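Local coordinates for phosphoserine aminotransferase (Bacillus circulans, PDB 2C0R), which catalyses the reversible pyridoxal-phosphate-dependent, glutamate-linked transaminations that form phosphoserine and phosphohydroxythreonine, for serine and pyridoxine biosynthesis, at residues Leu309-Phe322 / Ala349-Arg361. The protein carries 1 engineered substitution. Residues are numbered along the deposited sequence; the frame is centred on the assembly and turned at random.
Sequences LEKEFVKASEQEGF and ALVQFMEHFKRSR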
loop_
_atom_site.group_PDB
_atom_site.type_symbol
_atom_site.label_atom_id
_atom_site.label_comp_id
_atom_site.label_asym_id
_atom_site.label_seq_id
_atom_site.Cartn_x
_atom_site.Cartn_y
_atom_site.Cartn_z
ATOM N N LEU A 309 18.265 30.033 14.967
ATOM C CA LEU A 309 19.432 29.612 14.202
ATOM C C LEU A 309 19.155 28.361 13.381
ATOM O O LEU A 309 19.651 28.257 12.247
ATOM C CB LEU A 309 20.596 29.337 15.163
ATOM C CG LEU A 309 21.549 30.493 15.518
ATOM C CD1 LEU A 309 22.476 30.037 16.625
ATOM C CD2 LEU A 309 22.294 30.955 14.267
ATOM N N GLU A 310 18.380 27.458 13.990
ATOM C CA GLU A 310 18.026 26.232 13.301
ATOM C C GLU A 310 17.191 26.538 12.063
ATOM O O GLU A 310 17.442 25.973 11.018
ATOM C CB GLU A 310 17.216 25.295 14.235
ATOM C CG GLU A 310 18.162 24.859 15.360
ATOM C CD GLU A 310 17.479 24.015 16.417
ATOM O OE1 GLU A 310 16.233 23.930 16.512
ATOM O OE2 GLU A 310 18.202 23.391 17.188
ATOM N N LYS A 311 16.214 27.448 12.177
ATOM C CA LYS A 311 15.470 27.833 10.984
ATOM C C LYS A 311 16.400 28.399 9.915
ATOM O O LYS A 311 16.268 28.138 8.711
ATOM C CB LYS A 311 14.418 28.864 11.403
ATOM C CG LYS A 311 14.266 30.010 10.437
ATOM C CD LYS A 311 15.056 31.269 10.827
ATOM C CE LYS A 311 15.133 32.149 9.574
ATOM N NZ LYS A 311 15.231 31.280 8.367
ATOM N N GLU A 312 17.364 29.209 10.337
ATOM C CA GLU A 312 18.309 29.826 9.415
ATOM C C GLU A 312 19.152 28.762 8.727
ATOM O O GLU A 312 19.370 28.813 7.522
ATOM C CB GLU A 312 19.207 30.816 10.161
ATOM C CG GLU A 312 20.163 31.524 9.219
ATOM C CD GLU A 312 19.461 32.666 8.505
ATOM O OE1 GLU A 312 18.309 32.993 8.871
ATOM O OE2 GLU A 312 20.071 33.230 7.576
ATOM N N PHE A 313 19.631 27.779 9.487
ATOM C CA PHE A 313 20.450 26.710 8.927
ATOM C C PHE A 313 19.624 26.000 7.871
ATOM O O PHE A 313 20.108 25.667 6.790
ATOM C CB PHE A 313 20.832 25.767 10.050
ATOM C CG PHE A 313 21.580 24.508 9.674
ATOM C CD1 PHE A 313 22.950 24.475 9.867
ATOM C CD2 PHE A 313 20.962 23.358 9.225
ATOM C CE1 PHE A 313 23.696 23.370 9.563
ATOM C CE2 PHE A 313 21.696 22.259 8.854
ATOM C CZ PHE A 313 23.068 22.244 9.043
ATOM N N VAL A 314 18.366 25.671 8.165
ATOM C CA VAL A 314 17.549 24.868 7.213
ATOM C C VAL A 314 17.393 25.626 5.916
ATOM O O VAL A 314 17.559 25.151 4.798
ATOM C CB VAL A 314 16.183 24.529 7.847
ATOM C CG1 VAL A 314 15.184 24.066 6.790
ATOM C CG2 VAL A 314 16.306 23.487 8.960
ATOM N N LYS A 315 17.065 26.913 6.106
ATOM C CA LYS A 315 16.747 27.726 4.935
ATOM C C LYS A 315 17.995 27.843 4.091
ATOM O O LYS A 315 17.968 27.677 2.861
ATOM C CB LYS A 315 16.218 29.070 5.407
ATOM N N ALA A 316 19.129 28.117 4.734
ATOM C CA ALA A 316 20.350 28.214 3.954
ATOM C C ALA A 316 20.682 26.883 3.323
ATOM O O ALA A 316 21.151 26.822 2.195
ATOM C CB ALA A 316 21.435 28.700 4.908
ATOM N N SER A 317 20.484 25.770 4.051
ATOM C CA SER A 317 20.787 24.494 3.446
ATOM C C SER A 317 19.907 24.197 2.220
ATOM O O SER A 317 20.388 23.620 1.229
ATOM C CB SER A 317 20.621 23.328 4.411
ATOM O OG SER A 317 19.283 22.958 4.658
ATOM N N GLU A 318 18.663 24.614 2.221
ATOM C CA GLU A 318 17.802 24.393 1.060
ATOM C C GLU A 318 18.301 25.146 -0.161
ATOM O O GLU A 318 18.190 24.680 -1.294
ATOM C CB GLU A 318 16.373 24.787 1.427
ATOM C CG GLU A 318 15.765 23.780 2.395
ATOM C CD GLU A 318 14.453 24.200 3.018
ATOM O OE1 GLU A 318 14.110 25.409 3.097
ATOM O OE2 GLU A 318 13.722 23.274 3.461
ATOM N N GLN A 319 18.889 26.313 0.080
ATOM C CA GLN A 319 19.465 27.087 -1.003
ATOM C C GLN A 319 20.704 26.453 -1.600
ATOM O O GLN A 319 21.122 26.764 -2.711
ATOM C CB GLN A 319 19.884 28.453 -0.447
ATOM C CG GLN A 319 18.724 29.373 -0.139
ATOM C CD GLN A 319 19.233 30.727 0.337
ATOM O OE1 GLN A 319 20.438 30.943 0.576
ATOM N NE2 GLN A 319 18.293 31.666 0.468
ATOM N N GLU A 320 21.299 25.552 -0.832
ATOM C CA GLU A 320 22.479 24.834 -1.339
ATOM C C GLU A 320 22.150 23.398 -1.748
ATOM O O GLU A 320 23.088 22.608 -1.938
ATOM C CB GLU A 320 23.600 24.791 -0.292
ATOM C CG GLU A 320 23.968 26.166 0.275
ATOM C CD GLU A 320 24.444 27.055 -0.861
ATOM O OE1 GLU A 320 24.320 28.303 -0.749
ATOM O OE2 GLU A 320 24.930 26.452 -1.840
ATOM N N GLY A 321 20.877 23.035 -1.894
ATOM C CA GLY A 321 20.531 21.732 -2.474
ATOM C C GLY A 321 20.230 20.634 -1.484
ATOM O O GLY A 321 19.979 19.486 -1.848
ATOM N N PHE A 322 20.231 20.942 -0.190
ATOM C CA PHE A 322 19.866 19.987 0.818
ATOM C C PHE A 322 18.356 19.922 1.021
ATOM O O PHE A 322 17.663 20.930 1.021
ATOM C CB PHE A 322 20.517 20.367 2.185
ATOM C CG PHE A 322 22.025 20.285 2.068
ATOM C CD1 PHE A 322 22.760 21.429 1.757
ATOM C CD2 PHE A 322 22.669 19.079 2.275
ATOM C CE1 PHE A 322 24.136 21.351 1.647
ATOM C CE2 PHE A 322 24.064 19.020 2.145
ATOM C CZ PHE A 322 24.785 20.156 1.823
ATOM N N ALA A 349 29.108 16.753 1.558
ATOM C CA ALA A 349 28.548 18.075 1.291
ATOM C C ALA A 349 27.914 18.672 2.521
ATOM O O ALA A 349 28.096 19.856 2.820
ATOM C CB ALA A 349 27.556 17.989 0.130
ATOM N N LEU A 350 27.193 17.858 3.299
ATOM C CA LEU A 350 26.559 18.363 4.503
ATOM C C LEU A 350 27.583 18.894 5.496
ATOM O O LEU A 350 27.433 19.984 6.095
ATOM C CB LEU A 350 25.725 17.224 5.152
ATOM C CG LEU A 350 25.159 17.607 6.528
ATOM C CD1 LEU A 350 24.252 18.812 6.439
ATOM C CD2 LEU A 350 24.462 16.384 7.153
ATOM N N VAL A 351 28.669 18.148 5.686
ATOM C CA VAL A 351 29.681 18.566 6.661
ATOM C C VAL A 351 30.320 19.857 6.210
ATOM O O VAL A 351 30.646 20.712 7.041
ATOM C CB VAL A 351 30.715 17.428 6.825
ATOM C CG1 VAL A 351 32.011 17.929 7.449
ATOM C CG2 VAL A 351 30.053 16.303 7.632
ATOM N N GLN A 352 30.526 20.013 4.900
ATOM C CA GLN A 352 31.091 21.258 4.358
ATOM C C GLN A 352 30.137 22.397 4.644
ATOM O O GLN A 352 30.569 23.456 5.128
ATOM C CB GLN A 352 31.345 21.112 2.868
ATOM C CG GLN A 352 32.397 20.105 2.438
ATOM C CD GLN A 352 32.564 19.912 0.947
ATOM O OE1 GLN A 352 33.137 18.893 0.528
ATOM N NE2 GLN A 352 32.099 20.845 0.119
ATOM N N PHE A 353 28.853 22.174 4.360
ATOM C CA PHE A 353 27.849 23.190 4.664
ATOM C C PHE A 353 27.831 23.534 6.148
ATOM O O PHE A 353 27.762 24.698 6.521
ATOM C CB PHE A 353 26.473 22.715 4.190
ATOM C CG PHE A 353 25.394 23.702 4.640
ATOM C CD1 PHE A 353 25.232 24.881 3.916
ATOM C CD2 PHE A 353 24.578 23.460 5.743
ATOM C CE1 PHE A 353 24.289 25.813 4.310
ATOM C CE2 PHE A 353 23.635 24.402 6.139
ATOM C CZ PHE A 353 23.479 25.567 5.411
ATOM N N MET A 354 27.900 22.501 6.977
ATOM C CA MET A 354 27.900 22.741 8.411
ATOM C C MET A 354 29.115 23.538 8.848
ATOM O O MET A 354 29.012 24.369 9.748
ATOM C CB MET A 354 27.885 21.385 9.163
ATOM C CG MET A 354 26.494 20.763 9.141
ATOM S SD MET A 354 26.553 19.062 9.766
ATOM C CE MET A 354 26.836 19.362 11.522
ATOM N N GLU A 355 30.272 23.301 8.224
ATOM C CA GLU A 355 31.471 24.073 8.570
ATOM C C GLU A 355 31.302 25.531 8.178
ATOM O O GLU A 355 31.603 26.428 8.957
ATOM C CB GLU A 355 32.672 23.446 7.857
ATOM C CG GLU A 355 33.928 24.258 8.136
ATOM C CD GLU A 355 34.517 24.123 9.521
ATOM O OE1 GLU A 355 35.372 24.956 9.852
ATOM O OE2 GLU A 355 34.146 23.200 10.293
ATOM N N HIS A 356 30.813 25.803 6.972
ATOM C CA HIS A 356 30.519 27.160 6.531
ATOM C C HIS A 356 29.518 27.870 7.448
ATOM O O HIS A 356 29.707 29.050 7.818
ATOM C CB HIS A 356 29.939 27.216 5.106
ATOM C CG HIS A 356 29.389 28.569 4.731
ATOM N ND1 HIS A 356 30.182 29.690 4.536
ATOM C CD2 HIS A 356 28.125 29.008 4.510
ATOM C CE1 HIS A 356 29.466 30.748 4.226
ATOM N NE2 HIS A 356 28.198 30.351 4.197
ATOM N N PHE A 357 28.437 27.190 7.790
ATOM C CA PHE A 357 27.417 27.879 8.595
ATOM C C PHE A 357 27.946 28.196 9.974
ATOM O O PHE A 357 27.703 29.267 10.518
ATOM C CB PHE A 357 26.159 26.986 8.617
ATOM C CG PHE A 357 24.947 27.722 9.143
ATOM C CD1 PHE A 357 24.107 28.390 8.279
ATOM C CD2 PHE A 357 24.695 27.734 10.511
ATOM C CE1 PHE A 357 22.996 29.027 8.798
ATOM C CE2 PHE A 357 23.583 28.373 11.019
ATOM C CZ PHE A 357 22.754 29.066 10.155
ATOM N N LYS A 358 28.710 27.270 10.537
ATOM C CA LYS A 358 29.359 27.545 11.833
ATOM C C LYS A 358 30.290 28.718 11.850
ATOM O O LYS A 358 30.295 29.560 12.749
ATOM C CB LYS A 358 30.115 26.241 12.178
ATOM C CG LYS A 358 30.988 26.358 13.436
ATOM C CD LYS A 358 31.661 24.999 13.640
ATOM C CE LYS A 358 32.798 24.746 12.664
ATOM N NZ LYS A 358 33.387 23.398 12.916
ATOM N N ARG A 359 31.140 28.741 10.804
ATOM C CA ARG A 359 32.079 29.841 10.676
ATOM C C ARG A 359 31.401 31.195 10.493
ATOM O O ARG A 359 31.976 32.189 10.975
ATOM C CB ARG A 359 33.034 29.586 9.482
ATOM C CG ARG A 359 34.036 28.470 9.682
ATOM C CD ARG A 359 35.087 28.420 8.598
ATOM N NE ARG A 359 34.659 27.846 7.329
ATOM C CZ ARG A 359 35.329 26.910 6.669
ATOM N NH1 ARG A 359 36.467 26.439 7.169
ATOM N NH2 ARG A 359 34.848 26.462 5.519
ATOM N N SER A 360 30.293 31.276 9.768
ATOM C CA SER A 360 29.628 32.547 9.487
ATOM C C SER A 360 28.612 32.922 10.554
ATOM O O SER A 360 28.292 34.101 10.775
ATOM C CB SER A 360 29.009 32.466 8.073
ATOM O OG SER A 360 28.113 31.369 7.974
ATOM N N ARG A 361 28.083 31.950 11.296
ATOM C CA ARG A 361 26.999 32.303 12.226
ATOM C C ARG A 361 27.415 32.131 13.680
ATOM O O ARG A 361 26.660 32.424 14.612
ATOM C CB ARG A 361 25.720 31.486 11.977
ATOM C CG ARG A 361 24.799 32.164 10.958
ATOM C CD ARG A 361 25.333 31.907 9.532
ATOM N NE ARG A 361 24.264 32.115 8.575
ATOM C CZ ARG A 361 24.381 31.972 7.254
ATOM N NH1 ARG A 361 25.559 31.620 6.736
ATOM N NH2 ARG A 361 23.290 32.196 6.536
#
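Leu309 begins the contact by laying its CD2 methyl near CB of Arg361 and the rim of the Phe357 ring. One turn on, Glu312 puts CG at the edge of that ring, 3.7 Å from Phe357 CZ, and its chain, bent at chi2, carries the carboxylate up to Arg361. The resulting salt bridge is long, 3.5 Å from Glu312 OE2 to Arg361 NH2; Lys311 joins the network through Glu312 OE1. CD of Arg361 lies over the centre of one face of the Phe357 ring, whose opposite face receives Phe313 CB in a CH-pi contact. Phe357 is thus a knob in the hole formed by Leu309, Glu312, Phe313 and Ala316.

Phe313 lies at the middle of a T-shaped series. With CG anti to the backbone N (chi1 174°), its ring directs an edge at the face of Phe357, with planes at 75°, and takes the edge of Phe353 on one of its own faces, with centroids 5.0 Å apart. Met354 CG touches the rim in the ring plane, 3.7 Å from Phe313 CZ. Next, Ala316 CB meets Phe353 CZ at 3.8 Å, while Ser317 CA lies over a face of the Phe353 ring.

A Schellman motif with Gly321 at C-prime ends helix 307-319 and brings Phe322 back against 349-361, its CZ 3.5 Å from Ala349 O and its CE1 3.7 Å from Phe353 CB, the two rings oblique. An alanine in place of Phe353 would probably leave a gap between Phe313, Ser317 and Phe322 and let the Phe313 ring turn more freely.

The axes of 309-319 and 349-361 approach to 11.1 Å, their N-to-C directions 129° apart. The cluster of four phenylalanines joins helices 307-319 and 344-361 in the C-terminal small domain of this fold type I aminotransferase: Phe313 also rests on Leu334 of strand 334-337, Met354 on Phe302 of strand 299-303, and Leu350 touches Ala336 and, on helix 260-280, Ile275.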